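Local coordinates for FAD-binding oxidoreductase (Gulosibacter chungangensis, PDB 7PBG), which oxidises 4-ethylphenol and related 4-alkylphenols with a covalently bound FAD, dehydrogenating 4-ethylphenol to 4-vinylphenol, at residues A122-E127 / K133-A138. Residues are numbered along the deposited sequence; the frame is centred on the assembly and turned at random.
Sequences AYAVVE and KTLYEA
Leu135 reaches from helix 132-142 to strand 123-126 and makes its closest contacts there through one methyl, CD1. That carbon lies 3.9 Å from CB of Ala124 and 4.1 Å from CG1 of Val126, so it bridges two residues on the same face of the strand, while Val125 between them turns its side chain the other way. With CG anti to the backbone N (chi1 -178°) and beside the carbonyl carbon, the branched end of Leu135 extends to the strand, CD1 foremost. Its other methyl, CD2, stands a little farther back, 4.5 Å from CG1 of Val126; beyond the two segments, Leu135 also packs on Ile148. Val126 presents CG1, the branch opposite its own carbonyl carbon, and its side chain runs at roughly a right angle to that of Leu135. Ala124 has just its CB to offer, and it meets the same methyl. The backbones stay well apart, with CA of Val126 8.2 Å from CA of Leu135, and no hydrogen bond joins the two segments. On the strand itself, Ala124 and Val126 are held by backbone hydrogen bonds to Met233 and Met231 of strand 226-237, and Val125 pairs with strand 114-118 on the other edge. After a five-residue gap between the segments, the helix lies over the sheet face that carries Ala124 and Val126, within the FAD-binding domain of the PCMH-type family. The Val126 side chain is about 10 Å from the bound FAD. Buried and purely apolar, the contact relies on methyl-to-methyl van der Waals packing, with no polar group to fix its direction.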
ATOM      1  N   ALA A 122     -15.747   7.247  -6.709  1.00 17.59           N
ATOM      2  CA  ALA A 122     -14.713   8.277  -6.415  1.00 15.91           C
ATOM      3  C   ALA A 122     -13.346   7.876  -6.938  1.00 17.10           C
ATOM      4  O   ALA A 122     -12.406   7.679  -6.120  1.00 18.90           O
ATOM      5  CB  ALA A 122     -14.618   8.527  -4.953  1.00 17.11           C
ATOM      6  N   TYR A 123     -13.233   7.644  -8.227  1.00 16.91           N
ATOM      7  CA  TYR A 123     -11.905   7.427  -8.854  1.00 17.07           C
ATOM      8  C   TYR A 123     -11.862   8.027 -10.254  1.00 17.57           C
ATOM      9  O   TYR A 123     -12.885   8.224 -10.869  1.00 18.20           O
ATOM     10  CB  TYR A 123     -11.501   5.968  -8.848  1.00 17.73           C
ATOM     11  CG  TYR A 123     -12.270   5.069  -9.773  1.00 17.43           C
ATOM     12  CD1 TYR A 123     -11.907   4.899 -11.096  1.00 17.96           C
ATOM     13  CD2 TYR A 123     -13.399   4.404  -9.345  1.00 18.25           C
ATOM     14  CE1 TYR A 123     -12.616   4.069 -11.963  1.00 17.90           C
ATOM     15  CE2 TYR A 123     -14.093   3.550 -10.176  1.00 19.43           C
ATOM     16  CZ  TYR A 123     -13.712   3.377 -11.497  1.00 18.56           C
ATOM     17  OH  TYR A 123     -14.420   2.549 -12.334  1.00 20.86           O
ATOM     18  N   ALA A 124     -10.649   8.199 -10.769  1.00 17.71           N
ATOM     19  CA  ALA A 124     -10.438   8.582 -12.164  1.00 19.88           C
ATOM     20  C   ALA A 124      -9.458   7.586 -12.756  1.00 18.29           C
ATOM     21  O   ALA A 124      -8.769   6.866 -12.003  1.00 19.35           O
ATOM     22  CB  ALA A 124      -9.923   9.999 -12.251  1.00 20.23           C
ATOM     23  N   VAL A 125      -9.466   7.517 -14.055  1.00 16.69           N
ATOM     24  CA  VAL A 125      -8.522   6.678 -14.838  1.00 15.84           C
ATOM     25  C   VAL A 125      -7.766   7.587 -15.791  1.00 16.28           C
ATOM     26  O   VAL A 125      -8.425   8.367 -16.572  1.00 17.50           O
ATOM     27  CB  VAL A 125      -9.219   5.521 -15.571  1.00 17.32           C
ATOM     28  CG1 VAL A 125      -8.235   4.689 -16.402  1.00 19.40           C
ATOM     29  CG2 VAL A 125     -10.013   4.672 -14.599  1.00 18.61           C
ATOM     30  N   VAL A 126      -6.452   7.502 -15.757  1.00 16.23           N
ATOM     31  CA  VAL A 126      -5.622   8.454 -16.533  1.00 16.82           C
ATOM     32  C   VAL A 126      -4.637   7.704 -17.417  1.00 16.93           C
ATOM     33  O   VAL A 126      -4.140   6.633 -17.031  1.00 18.51           O
ATOM     34  CB  VAL A 126      -4.901   9.466 -15.621  1.00 16.92           C
ATOM     35  CG1 VAL A 126      -5.917  10.301 -14.873  1.00 18.44           C
ATOM     36  CG2 VAL A 126      -3.952   8.796 -14.650  1.00 16.52           C
ATOM     37  N   GLU A 127      -4.349   8.311 -18.531  1.00 17.07           N
ATOM     38  CA  GLU A 127      -3.186   7.954 -19.375  1.00 17.34           C
ATOM     39  C   GLU A 127      -1.987   8.773 -18.909  1.00 18.45           C
ATOM     40  O   GLU A 127      -2.068   9.744 -18.138  1.00 16.38           O
ATOM     41  CB  GLU A 127      -3.556   8.185 -20.853  1.00 18.46           C
ATOM     42  CG  GLU A 127      -4.658   7.247 -21.308  1.00 19.40           C
ATOM     43  CD  GLU A 127      -4.918   7.262 -22.794  1.00 20.26           C
ATOM     44  OE1 GLU A 127      -4.849   8.360 -23.374  1.00 20.77           O
ATOM     45  OE2 GLU A 127      -5.051   6.141 -23.394  1.00 22.97           O
ATOM     46  N   LYS A 133      -3.308  19.793 -13.762  1.00 19.07           N
ATOM     47  CA  LYS A 133      -4.202  20.853 -14.322  1.00 20.31           C
ATOM     48  C   LYS A 133      -5.348  20.198 -15.103  1.00 18.82           C
ATOM     49  O   LYS A 133      -6.524  20.513 -14.852  1.00 18.51           O
ATOM     50  CB  LYS A 133      -3.427  21.824 -15.210  1.00 20.08           C
ATOM     51  CG  LYS A 133      -4.269  22.878 -15.916  1.00 26.19           C
ATOM     52  CD  LYS A 133      -3.391  23.949 -16.567  1.00 31.30           C
ATOM     53  CE  LYS A 133      -4.167  24.963 -17.379  1.00 38.91           C
ATOM     54  NZ  LYS A 133      -4.366  24.470 -18.761  1.00 47.50           N
ATOM     55  N   THR A 134      -5.019  19.284 -16.022  1.00 17.36           N
ATOM     56  CA  THR A 134      -6.004  18.632 -16.899  1.00 19.03           C
ATOM     57  C   THR A 134      -7.016  17.814 -16.094  1.00 18.37           C
ATOM     58  O   THR A 134      -8.219  17.894 -16.386  1.00 20.41           O
ATOM     59  CB  THR A 134      -5.291  17.772 -17.939  1.00 21.51           C
ATOM     60  OG1 THR A 134      -4.528  18.722 -18.671  1.00 23.09           O
ATOM     61  CG2 THR A 134      -6.278  17.043 -18.827  1.00 23.53           C
ATOM     62  N   LEU A 135      -6.551  17.030 -15.097  1.00 18.15           N
ATOM     63  CA  LEU A 135      -7.472  16.168 -14.358  1.00 17.74           C
ATOM     64  C   LEU A 135      -8.374  17.069 -13.530  1.00 18.84           C
ATOM     65  O   LEU A 135      -9.558  16.794 -13.517  1.00 19.40           O
ATOM     66  CB  LEU A 135      -6.693  15.190 -13.475  1.00 19.70           C
ATOM     67  CG  LEU A 135      -7.584  14.222 -12.707  1.00 19.14           C
ATOM     68  CD1 LEU A 135      -8.390  13.345 -13.639  1.00 19.91           C
ATOM     69  CD2 LEU A 135      -6.748  13.364 -11.737  1.00 16.74           C
ATOM     70  N   TYR A 136      -7.843  18.167 -12.989  1.00 19.07           N
ATOM     71  CA  TYR A 136      -8.647  19.110 -12.196  1.00 19.62           C
ATOM     72  C   TYR A 136      -9.756  19.649 -13.090  1.00 18.93           C
ATOM     73  O   TYR A 136     -10.950  19.650 -12.673  1.00 20.39           O
ATOM     74  CB  TYR A 136      -7.777  20.215 -11.645  1.00 19.10           C
ATOM     75  CG  TYR A 136      -8.580  21.334 -11.069  1.00 20.88           C
ATOM     76  CD1 TYR A 136      -9.233  21.141  -9.878  1.00 21.14           C
ATOM     77  CD2 TYR A 136      -8.736  22.517 -11.761  1.00 22.22           C
ATOM     78  CE1 TYR A 136      -9.970  22.160  -9.319  1.00 24.54           C
ATOM     79  CE2 TYR A 136      -9.519  23.528 -11.239  1.00 24.22           C
ATOM     80  CZ  TYR A 136     -10.153  23.334 -10.030  1.00 27.55           C
ATOM     81  OH  TYR A 136     -10.926  24.334  -9.491  1.00 29.86           O
ATOM     82  N   GLU A 137      -9.381  20.092 -14.268  1.00 18.61           N
ATOM     83  CA  GLU A 137     -10.375  20.688 -15.202  1.00 21.43           C
ATOM     84  C   GLU A 137     -11.406  19.617 -15.589  1.00 21.90           C
ATOM     85  O   GLU A 137     -12.602  19.926 -15.584  1.00 24.73           O
ATOM     86  CB  GLU A 137      -9.662  21.277 -16.415  1.00 21.25           C
ATOM     87  CG  GLU A 137      -8.962  22.590 -16.060  1.00 24.47           C
ATOM     88  CD  GLU A 137      -8.119  23.239 -17.132  1.00 27.03           C
ATOM     89  OE1 GLU A 137      -8.003  22.648 -18.210  1.00 34.72           O
ATOM     90  OE2 GLU A 137      -7.534  24.290 -16.837  1.00 36.43           O
ATOM     91  N   ALA A 138     -10.971  18.393 -15.892  1.00 21.04           N
ATOM     92  CA  ALA A 138     -11.886  17.304 -16.320  1.00 20.39           C
ATOM     93  C   ALA A 138     -12.870  16.979 -15.203  1.00 22.06           C
ATOM     94  O   ALA A 138     -14.049  16.829 -15.509  1.00 22.93           O
ATOM     95  CB  ALA A 138     -11.139  16.095 -16.775  1.00 21.26           C
TER